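Local coordinates for MccB protein (Escherichia coli, PDB 6OM4) that adenylates the C-terminal end of the formylated MccA peptide with ATP, forming the phosphoramidate linkage of the Trojan-horse antibiotic microcin C7, at residues I11-V20 with Y28-I39; L317-I325 with H333-P341. One frame throughout, in Å; residues are numbered along the deposited sequence.

Interaction 1 of 2, residues I11-V20 with Y28-I39; sequences IARYGSGGLV and YVENLVLWENII
G18 faces V29 as an antiparallel hydrogen-bonded pair, G18 N to V29 O at 3.0 Å and V29 N to G18 O at 2.8 Å, so strand 17-20 pairs with strand 27-29 while helix 32-43 packs over it, the axes of 17-20 and 32-39 lying 7.2 Å apart at 35°. Strand 17-20 is the middle one of a three-stranded antiparallel meander, joined to 11-14 by a type II' turn from Y14 to G17, and the chain passes through E30 and the N-cap residue N31 into the helix. With CG anti to the backbone N (chi1 176°), the W35 indole reaches across to the strands, where CA of G18 makes a CH-pi contact 3.5 Å from the centroid of the five-membered ring. I39 CD1 lies over the opposite face, while CG2 of I11 touches CZ2 and CG2 of V20 touches CD1. A weak bond from W35 NE1 to L19 O lies in the ring plane. R13, bent at chi2, folds back over the turn, where NH1 donates to G17 O, on a lone pair, and to G15 O; its CD lies beside the six-membered ring of W35, and CD2 of L32 sits over one guanidinium face. On the strand face bearing L19, Y14 turns its ring edge to the face of Y28 in an offset edge-to-face pair, planes at 83°. Y28 OH accepts from S16 N at 3.0 Å.

Interaction 2 of 2, residues L317-I325 with H333-P341; sequences LSLNKRIGI and HSQNMGRSP
R322 and Q335 stand side by side on neighbouring antiparallel strands, pointing the same way. R322 CB lies 4.0 Å from M337 SD, and CG passes Q335 OE1. CD touches that oxygen and M337 CE, the methyl 3.7 Å away. CG is anti to the backbone N (chi1 178°) and the chain stays extended as far as NE, which takes the guanidinium out to the end of the Q335 side chain. There NH1 donates to Q335 OE1 at 2.9 Å; the oxygen lies in the guanidinium plane, although the donor is tilted 27° from the amide plane. Both NH1 and NH2 also bond the backbone of the bound peptide, as does Q335 NE2, so the glutamine would steady an arginine that itself holds the peptide. Both residues belong to the beta hairpin of strands 321-326 and 332-336, the latter an outermost strand of the mixed eight-stranded sheet of the ThiF-type domain. Within the hairpin they form a hydrogen-bonded pair, Q335 N to R322 O at 2.8 Å. On the other face, S334 OG lies against I323 CG1 and K321 CD. Past the strands, M337 N donates to N320 O at 2.8 Å, and N336 OD1 closes an Asx turn by accepting from G338 N. N320 OD1, already bound to G256 N, takes a bond from a water that accepts from R339 N at 2.9 Å.

How the interactions relate
The two contacts share no elements, their centres lying about 38 Å apart. Both pair antiparallel strands and are partly buried, but 7 of 17 touching residues are exposed in interaction 1, against 3 of 12 in interaction 2. Interaction 1, its centre about 33 Å from that of the chain, sits in a small separate sheet backed by a helix; it rests mainly on aromatic and aliphatic packing, with G17, G18, V20, V29 and I38 buried, and is remote from the bound ligands. Interaction 2, its centre about 15 Å from that of the chain, lies at the margin of the large sheet and is more polar, with amide and guanidinium groups turned to the bound peptide and 333-341 running toward the four-cysteine zinc site.

Interaction 1 of 2, residues I11-V20 with Y28-I39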
loop_
_atom_site.group_PDB
_atom_site.type_symbol
_atom_site.label_atom_id
_atom_site.label_comp_id
_atom_site.label_asym_id
_atom_site.label_seq_id
_atom_site.Cartn_x
_atom_site.Cartn_y
_atom_site.Cartn_z
ATOM N N ILE A 11 -5.824 -25.525 8.518
ATOM C CA ILE A 11 -6.574 -26.631 7.895
ATOM C C ILE A 11 -7.942 -26.731 8.563
ATOM O O ILE A 11 -8.010 -26.624 9.803
ATOM C CB ILE A 11 -5.815 -27.964 8.013
ATOM C CG1 ILE A 11 -4.392 -27.951 7.434
ATOM C CG2 ILE A 11 -6.639 -29.102 7.434
ATOM C CD1 ILE A 11 -4.326 -27.743 5.959
ATOM N N ALA A 12 -9.007 -26.958 7.772
ATOM C CA ALA A 12 -10.337 -27.118 8.368
ATOM C C ALA A 12 -11.137 -28.088 7.505
ATOM O O ALA A 12 -10.971 -28.104 6.297
ATOM C CB ALA A 12 -11.051 -25.773 8.479
ATOM N N ARG A 13 -12.062 -28.813 8.145
ATOM C CA ARG A 13 -13.119 -29.493 7.425
ATOM C C ARG A 13 -14.137 -28.442 6.947
ATOM O O ARG A 13 -14.393 -27.442 7.624
ATOM C CB ARG A 13 -13.743 -30.540 8.354
ATOM C CG ARG A 13 -14.737 -31.468 7.679
ATOM C CD ARG A 13 -14.025 -32.552 6.887
ATOM N NE ARG A 13 -14.937 -33.653 6.604
ATOM C CZ ARG A 13 -15.988 -33.558 5.800
ATOM N NH1 ARG A 13 -16.064 -32.601 4.882
ATOM N NH2 ARG A 13 -16.990 -34.404 5.958
ATOM N N TYR A 14 -14.758 -28.685 5.786
ATOM C CA TYR A 14 -15.706 -27.764 5.204
ATOM C C TYR A 14 -16.510 -28.462 4.105
ATOM O O TYR A 14 -15.912 -29.010 3.181
ATOM C CB TYR A 14 -14.979 -26.592 4.538
ATOM C CG TYR A 14 -15.869 -25.443 4.159
ATOM C CD1 TYR A 14 -16.326 -24.584 5.143
ATOM C CD2 TYR A 14 -16.244 -25.190 2.854
ATOM C CE1 TYR A 14 -17.129 -23.503 4.847
ATOM C CE2 TYR A 14 -17.074 -24.119 2.544
ATOM C CZ TYR A 14 -17.501 -23.260 3.543
ATOM O OH TYR A 14 -18.303 -22.169 3.321
ATOM N N GLY A 15 -17.817 -28.282 4.113
ATOM C CA GLY A 15 -18.700 -28.844 3.036
ATOM C C GLY A 15 -18.475 -30.340 2.817
ATOM O O GLY A 15 -18.510 -31.143 3.756
ATOM N N SER A 16 -18.179 -30.702 1.566
ATOM C CA SER A 16 -18.027 -32.078 1.177
ATOM C C SER A 16 -16.535 -32.450 1.173
ATOM O O SER A 16 -16.185 -33.552 0.813
ATOM C CB SER A 16 -18.732 -32.336 -0.135
ATOM O OG SER A 16 -20.156 -32.272 0.006
ATOM N N GLY A 17 -15.663 -31.552 1.668
ATOM C CA GLY A 17 -14.235 -31.823 1.734
ATOM C C GLY A 17 -13.565 -31.015 2.839
ATOM O O GLY A 17 -13.939 -31.054 4.016
ATOM N N GLY A 18 -12.588 -30.224 2.431
ATOM C CA GLY A 18 -11.848 -29.457 3.376
ATOM C C GLY A 18 -11.205 -28.252 2.744
ATOM O O GLY A 18 -11.181 -28.105 1.518
ATOM N N LEU A 19 -10.653 -27.418 3.621
ATOM C CA LEU A 19 -9.925 -26.268 3.285
ATOM C C LEU A 19 -8.454 -26.441 3.670
ATOM O O LEU A 19 -8.110 -26.984 4.747
ATOM C CB LEU A 19 -10.503 -25.080 4.043
ATOM C CG LEU A 19 -11.925 -24.680 3.632
ATOM C CD1 LEU A 19 -12.505 -23.730 4.662
ATOM C CD2 LEU A 19 -11.946 -24.026 2.264
ATOM N N VAL A 20 -7.609 -25.931 2.781
ATOM C CA VAL A 20 -6.193 -25.790 3.069
ATOM C C VAL A 20 -5.794 -24.340 2.803
ATOM O O VAL A 20 -5.998 -23.798 1.726
ATOM C CB VAL A 20 -5.355 -26.775 2.234
ATOM C CG1 VAL A 20 -3.866 -26.612 2.537
ATOM C CG2 VAL A 20 -5.845 -28.206 2.406
ATOM N N TYR A 28 -10.353 -24.830 -1.498
ATOM C CA TYR A 28 -11.334 -25.808 -1.149
ATOM C C TYR A 28 -11.049 -27.070 -1.964
ATOM O O TYR A 28 -11.027 -27.019 -3.214
ATOM C CB TYR A 28 -12.755 -25.285 -1.390
ATOM C CG TYR A 28 -13.853 -26.300 -1.170
ATOM C CD1 TYR A 28 -14.058 -26.899 0.061
ATOM C CD2 TYR A 28 -14.713 -26.662 -2.203
ATOM C CE1 TYR A 28 -15.053 -27.844 0.271
ATOM C CE2 TYR A 28 -15.722 -27.596 -2.008
ATOM C CZ TYR A 28 -15.896 -28.184 -0.768
ATOM O OH TYR A 28 -16.901 -29.095 -0.564
ATOM N N VAL A 29 -10.911 -28.189 -1.249
ATOM C CA VAL A 29 -10.695 -29.511 -1.838
ATOM C C VAL A 29 -11.916 -30.369 -1.544
ATOM O O VAL A 29 -12.123 -30.783 -0.438
ATOM C CB VAL A 29 -9.411 -30.124 -1.246
ATOM C CG1 VAL A 29 -9.031 -31.419 -1.940
ATOM C CG2 VAL A 29 -8.274 -29.138 -1.350
ATOM N N GLU A 30 -12.747 -30.586 -2.560
ATOM C CA GLU A 30 -14.013 -31.282 -2.380
ATOM C C GLU A 30 -13.755 -32.770 -2.113
ATOM O O GLU A 30 -14.503 -33.434 -1.364
ATOM C CB GLU A 30 -14.893 -31.044 -3.611
ATOM C CG GLU A 30 -15.974 -32.096 -3.844
ATOM C CD GLU A 30 -17.164 -32.060 -2.905
ATOM O OE1 GLU A 30 -17.091 -31.324 -1.902
ATOM O OE2 GLU A 30 -18.166 -32.780 -3.179
ATOM N N ASN A 31 -12.712 -33.297 -2.762
ATOM C CA ASN A 31 -12.300 -34.688 -2.671
ATOM C C ASN A 31 -11.680 -34.931 -1.289
ATOM O O ASN A 31 -10.539 -34.537 -1.033
ATOM C CB ASN A 31 -11.348 -34.953 -3.834
ATOM C CG ASN A 31 -10.796 -36.354 -3.974
ATOM O OD1 ASN A 31 -10.647 -37.106 -3.010
ATOM N ND2 ASN A 31 -10.365 -36.647 -5.188
ATOM N N LEU A 32 -12.416 -35.597 -0.402
ATOM C CA LEU A 32 -11.960 -35.820 0.975
ATOM C C LEU A 32 -10.670 -36.614 1.017
ATOM O O LEU A 32 -9.816 -36.406 1.888
ATOM C CB LEU A 32 -13.006 -36.603 1.764
ATOM C CG LEU A 32 -13.791 -35.815 2.788
ATOM C CD1 LEU A 32 -14.733 -36.750 3.538
ATOM C CD2 LEU A 32 -12.862 -35.060 3.740
ATOM N N VAL A 33 -10.559 -37.593 0.130
ATOM C CA VAL A 33 -9.398 -38.441 0.169
ATOM C C VAL A 33 -8.146 -37.631 -0.162
ATOM O O VAL A 33 -7.087 -37.853 0.437
ATOM C CB VAL A 33 -9.578 -39.618 -0.795
ATOM C CG1 VAL A 33 -8.320 -40.440 -0.965
ATOM C CG2 VAL A 33 -10.724 -40.481 -0.321
ATOM N N LEU A 34 -8.269 -36.757 -1.161
ATOM C CA LEU A 34 -7.210 -35.871 -1.570
ATOM C C LEU A 34 -6.873 -34.907 -0.424
ATOM O O LEU A 34 -5.694 -34.704 -0.130
ATOM C CB LEU A 34 -7.616 -35.125 -2.848
ATOM C CG LEU A 34 -6.611 -34.094 -3.344
ATOM C CD1 LEU A 34 -5.242 -34.726 -3.554
ATOM C CD2 LEU A 34 -7.096 -33.408 -4.623
ATOM N N TRP A 35 -7.898 -34.334 0.215
ATOM C CA TRP A 35 -7.673 -33.395 1.360
ATOM C C TRP A 35 -6.858 -34.090 2.467
ATOM O O TRP A 35 -5.900 -33.523 3.010
ATOM C CB TRP A 35 -9.040 -32.870 1.854
ATOM C CG TRP A 35 -8.989 -31.978 3.058
ATOM C CD1 TRP A 35 -8.563 -30.679 3.128
ATOM C CD2 TRP A 35 -9.406 -32.341 4.373
ATOM N NE1 TRP A 35 -8.681 -30.219 4.412
ATOM C CE2 TRP A 35 -9.223 -31.206 5.189
ATOM C CE3 TRP A 35 -9.914 -33.516 4.941
ATOM C CZ2 TRP A 35 -9.559 -31.220 6.539
ATOM C CZ3 TRP A 35 -10.267 -33.520 6.272
ATOM C CH2 TRP A 35 -10.059 -32.389 7.062
ATOM N N GLU A 36 -7.203 -35.342 2.774
ATOM C CA GLU A 36 -6.519 -36.122 3.812
ATOM C C GLU A 36 -5.067 -36.332 3.396
ATOM O O GLU A 36 -4.161 -36.253 4.223
ATOM C CB GLU A 36 -7.266 -37.446 4.051
ATOM C CG GLU A 36 -8.627 -37.241 4.700
ATOM C CD GLU A 36 -9.439 -38.520 4.926
ATOM O OE1 GLU A 36 -8.991 -39.588 4.423
ATOM O OE2 GLU A 36 -10.555 -38.448 5.554
ATOM N N ASN A 37 -4.841 -36.634 2.119
ATOM C CA ASN A 37 -3.486 -36.863 1.634
ATOM C C ASN A 37 -2.667 -35.563 1.615
ATOM O O ASN A 37 -1.453 -35.584 1.865
ATOM C CB ASN A 37 -3.470 -37.527 0.260
ATOM C CG ASN A 37 -3.736 -39.024 0.322
ATOM O OD1 ASN A 37 -3.595 -39.679 1.387
ATOM N ND2 ASN A 37 -4.104 -39.571 -0.816
ATOM N N ILE A 38 -3.304 -34.425 1.311
ATOM C CA ILE A 38 -2.591 -33.146 1.387
ATOM C C ILE A 38 -2.120 -32.912 2.828
ATOM O O ILE A 38 -1.020 -32.423 3.080
ATOM C CB ILE A 38 -3.481 -31.993 0.886
ATOM C CG1 ILE A 38 -3.814 -32.144 -0.609
ATOM C CG2 ILE A 38 -2.840 -30.655 1.225
ATOM C CD1 ILE A 38 -4.992 -31.292 -1.092
ATOM N N ILE A 39 -2.996 -33.217 3.785
ATOM C CA ILE A 39 -2.641 -33.045 5.243
ATOM C C ILE A 39 -1.439 -33.917 5.581
ATOM O O ILE A 39 -0.495 -33.441 6.214
ATOM C CB ILE A 39 -3.826 -33.363 6.158
ATOM C CG1 ILE A 39 -4.932 -32.318 6.019
ATOM C CG2 ILE A 39 -3.369 -33.490 7.608
ATOM C CD1 ILE A 39 -6.282 -32.768 6.500
#

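Interaction 2 of 2, residues L317-I325 with H333-P341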
loop_
_atom_site.group_PDB
_atom_site.type_symbol
_atom_site.label_atom_id
_atom_site.label_comp_id
_atom_site.label_asym_id
_atom_site.label_seq_id
_atom_site.Cartn_x
_atom_site.Cartn_y
_atom_site.Cartn_z
ATOM N N LEU A 317 -1.772 -2.793 -6.259
ATOM C CA LEU A 317 -3.111 -2.774 -6.831
ATOM C C LEU A 317 -3.337 -1.545 -7.724
ATOM O O LEU A 317 -4.126 -1.652 -8.700
ATOM C CB LEU A 317 -4.122 -2.775 -5.691
ATOM C CG LEU A 317 -4.780 -4.096 -5.311
ATOM C CD1 LEU A 317 -3.952 -5.323 -5.616
ATOM C CD2 LEU A 317 -5.251 -4.070 -3.865
ATOM N N SER A 318 -2.696 -0.398 -7.409
ATOM C CA SER A 318 -3.068 0.867 -8.030
ATOM C C SER A 318 -2.207 1.228 -9.238
ATOM O O SER A 318 -2.282 2.347 -9.705
ATOM C CB SER A 318 -3.150 1.987 -7.029
ATOM O OG SER A 318 -1.877 2.323 -6.505
ATOM N N LEU A 319 -1.391 0.297 -9.754
ATOM C CA LEU A 319 -0.786 0.552 -11.081
ATOM C C LEU A 319 -1.926 0.808 -12.084
ATOM O O LEU A 319 -2.819 -0.054 -12.252
ATOM C CB LEU A 319 0.004 -0.685 -11.526
ATOM C CG LEU A 319 1.496 -0.808 -11.240
ATOM C CD1 LEU A 319 2.038 0.074 -10.158
ATOM C CD2 LEU A 319 1.868 -2.253 -11.004
ATOM N N ASN A 320 -1.895 1.948 -12.775
ATOM C CA ASN A 320 -2.831 2.231 -13.887
ATOM C C ASN A 320 -4.273 2.371 -13.389
ATOM O O ASN A 320 -5.210 2.233 -14.190
ATOM C CB ASN A 320 -2.775 1.133 -14.965
ATOM C CG ASN A 320 -1.410 1.024 -15.595
ATOM O OD1 ASN A 320 -0.935 2.017 -16.145
ATOM N ND2 ASN A 320 -0.790 -0.157 -15.507
ATOM N N LYS A 321 -4.491 2.671 -12.094
ATOM C CA LYS A 321 -5.847 2.642 -11.530
ATOM C C LYS A 321 -5.973 3.678 -10.402
ATOM O O LYS A 321 -5.086 3.832 -9.614
ATOM C CB LYS A 321 -6.205 1.245 -11.001
ATOM C CG LYS A 321 -6.355 0.184 -12.090
ATOM C CD LYS A 321 -6.769 -1.161 -11.596
ATOM C CE LYS A 321 -6.548 -2.202 -12.673
ATOM N NZ LYS A 321 -7.299 -3.428 -12.350
ATOM N N ARG A 322 -7.120 4.350 -10.337
ATOM C CA ARG A 322 -7.481 5.147 -9.180
ATOM C C ARG A 322 -8.685 4.434 -8.571
ATOM O O ARG A 322 -9.708 4.345 -9.274
ATOM C CB ARG A 322 -7.844 6.561 -9.612
ATOM C CG ARG A 322 -8.303 7.501 -8.502
ATOM C CD ARG A 322 -8.246 8.941 -8.983
ATOM N NE ARG A 322 -8.679 9.933 -7.991
ATOM C CZ ARG A 322 -9.919 10.410 -7.877
ATOM N NH1 ARG A 322 -10.847 10.068 -8.759
ATOM N NH2 ARG A 322 -10.193 11.273 -6.893
ATOM N N ILE A 323 -8.508 3.853 -7.362
ATOM C CA ILE A 323 -9.437 2.898 -6.804
ATOM C C ILE A 323 -10.260 3.571 -5.689
ATOM O O ILE A 323 -9.688 4.180 -4.814
ATOM C CB ILE A 323 -8.687 1.652 -6.285
ATOM C CG1 ILE A 323 -7.868 0.996 -7.403
ATOM C CG2 ILE A 323 -9.632 0.668 -5.615
ATOM C CD1 ILE A 323 -6.776 0.069 -6.961
ATOM N N GLY A 324 -11.577 3.444 -5.767
ATOM C CA GLY A 324 -12.483 3.923 -4.721
ATOM C C GLY A 324 -13.093 2.766 -3.969
ATOM O O GLY A 324 -13.615 1.799 -4.582
ATOM N N ILE A 325 -13.169 2.921 -2.634
ATOM C CA ILE A 325 -13.861 2.039 -1.771
ATOM C C ILE A 325 -14.956 2.842 -1.054
ATOM O O ILE A 325 -14.652 3.781 -0.317
ATOM C CB ILE A 325 -12.914 1.381 -0.750
ATOM C CG1 ILE A 325 -11.753 0.658 -1.426
ATOM C CG2 ILE A 325 -13.706 0.456 0.174
ATOM C CD1 ILE A 325 -10.546 1.528 -1.618
ATOM N N HIS A 333 -14.501 0.188 -6.874
ATOM C CA HIS A 333 -14.516 0.549 -8.286
ATOM C C HIS A 333 -13.178 1.179 -8.692
ATOM O O HIS A 333 -12.689 2.049 -8.000
ATOM C CB HIS A 333 -15.667 1.530 -8.551
ATOM C CG HIS A 333 -15.785 1.882 -9.986
ATOM N ND1 HIS A 333 -15.183 3.011 -10.524
ATOM C CD2 HIS A 333 -16.340 1.202 -11.011
ATOM C CE1 HIS A 333 -15.406 3.036 -11.825
ATOM N NE2 HIS A 333 -16.117 1.928 -12.146
ATOM N N SER A 334 -12.619 0.768 -9.841
ATOM C CA SER A 334 -11.346 1.300 -10.361
ATOM C C SER A 334 -11.650 2.221 -11.546
ATOM O O SER A 334 -12.418 1.835 -12.434
ATOM C CB SER A 334 -10.398 0.193 -10.821
ATOM O OG SER A 334 -10.221 -0.762 -9.792
ATOM N N GLN A 335 -11.064 3.413 -11.548
ATOM C CA GLN A 335 -11.010 4.246 -12.736
ATOM C C GLN A 335 -9.728 3.876 -13.487
ATOM O O GLN A 335 -8.635 3.876 -12.921
ATOM C CB GLN A 335 -11.001 5.733 -12.405
ATOM C CG GLN A 335 -12.251 6.252 -11.717
ATOM C CD GLN A 335 -12.037 7.651 -11.175
ATOM O OE1 GLN A 335 -10.921 8.095 -10.917
ATOM N NE2 GLN A 335 -13.127 8.386 -11.024
ATOM N N ASN A 336 -9.865 3.620 -14.780
ATOM C CA ASN A 336 -8.756 3.243 -15.605
ATOM C C ASN A 336 -7.859 4.464 -15.804
ATOM O O ASN A 336 -8.308 5.475 -16.325
ATOM C CB ASN A 336 -9.331 2.679 -16.900
ATOM C CG ASN A 336 -8.289 2.205 -17.886
ATOM O OD1 ASN A 336 -7.099 2.441 -17.717
ATOM N ND2 ASN A 336 -8.745 1.543 -18.936
ATOM N N MET A 337 -6.596 4.374 -15.374
ATOM C CA MET A 337 -5.585 5.386 -15.682
ATOM C C MET A 337 -4.376 4.734 -16.383
ATOM O O MET A 337 -3.216 5.010 -16.061
ATOM C CB MET A 337 -5.146 6.112 -14.411
ATOM C CG MET A 337 -6.256 6.974 -13.792
ATOM S SD MET A 337 -5.634 8.112 -12.560
ATOM C CE MET A 337 -7.005 9.260 -12.501
ATOM N N GLY A 338 -4.651 3.841 -17.337
ATOM C CA GLY A 338 -3.608 3.275 -18.195
ATOM C C GLY A 338 -2.984 4.322 -19.112
ATOM O O GLY A 338 -3.541 5.398 -19.346
ATOM N N ARG A 339 -1.801 3.998 -19.632
ATOM C CA ARG A 339 -1.020 4.937 -20.426
ATOM C C ARG A 339 -1.777 5.275 -21.707
ATOM O O ARG A 339 -2.308 4.368 -22.345
ATOM C CB ARG A 339 0.333 4.354 -20.825
ATOM C CG ARG A 339 1.421 4.535 -19.786
ATOM C CD ARG A 339 2.812 4.455 -20.383
ATOM N NE ARG A 339 3.204 5.690 -21.051
ATOM C CZ ARG A 339 4.444 5.938 -21.431
ATOM N NH1 ARG A 339 5.311 4.950 -21.414
ATOM N NH2 ARG A 339 4.823 7.147 -21.808
ATOM N N SER A 340 -1.796 6.560 -22.080
ATOM C CA SER A 340 -2.313 6.967 -23.406
ATOM C C SER A 340 -1.132 7.436 -24.228
ATOM O O SER A 340 -0.373 8.257 -23.736
ATOM C CB SER A 340 -3.346 8.065 -23.316
ATOM O OG SER A 340 -3.637 8.587 -24.613
ATOM N N PRO A 341 -0.960 6.959 -25.484
ATOM C CA PRO A 341 0.143 7.418 -26.346
ATOM C C PRO A 341 0.001 8.896 -26.772
ATOM O O PRO A 341 0.969 9.532 -27.261
ATOM C CB PRO A 341 0.054 6.474 -27.563
ATOM C CG PRO A 341 -1.391 6.059 -27.609
ATOM C CD PRO A 341 -1.845 5.997 -26.159
HETATM O O HOH W 1 -0.650 1.489 -18.750
HETATM O O HOH W 2 -6.315 0.149 -15.511
#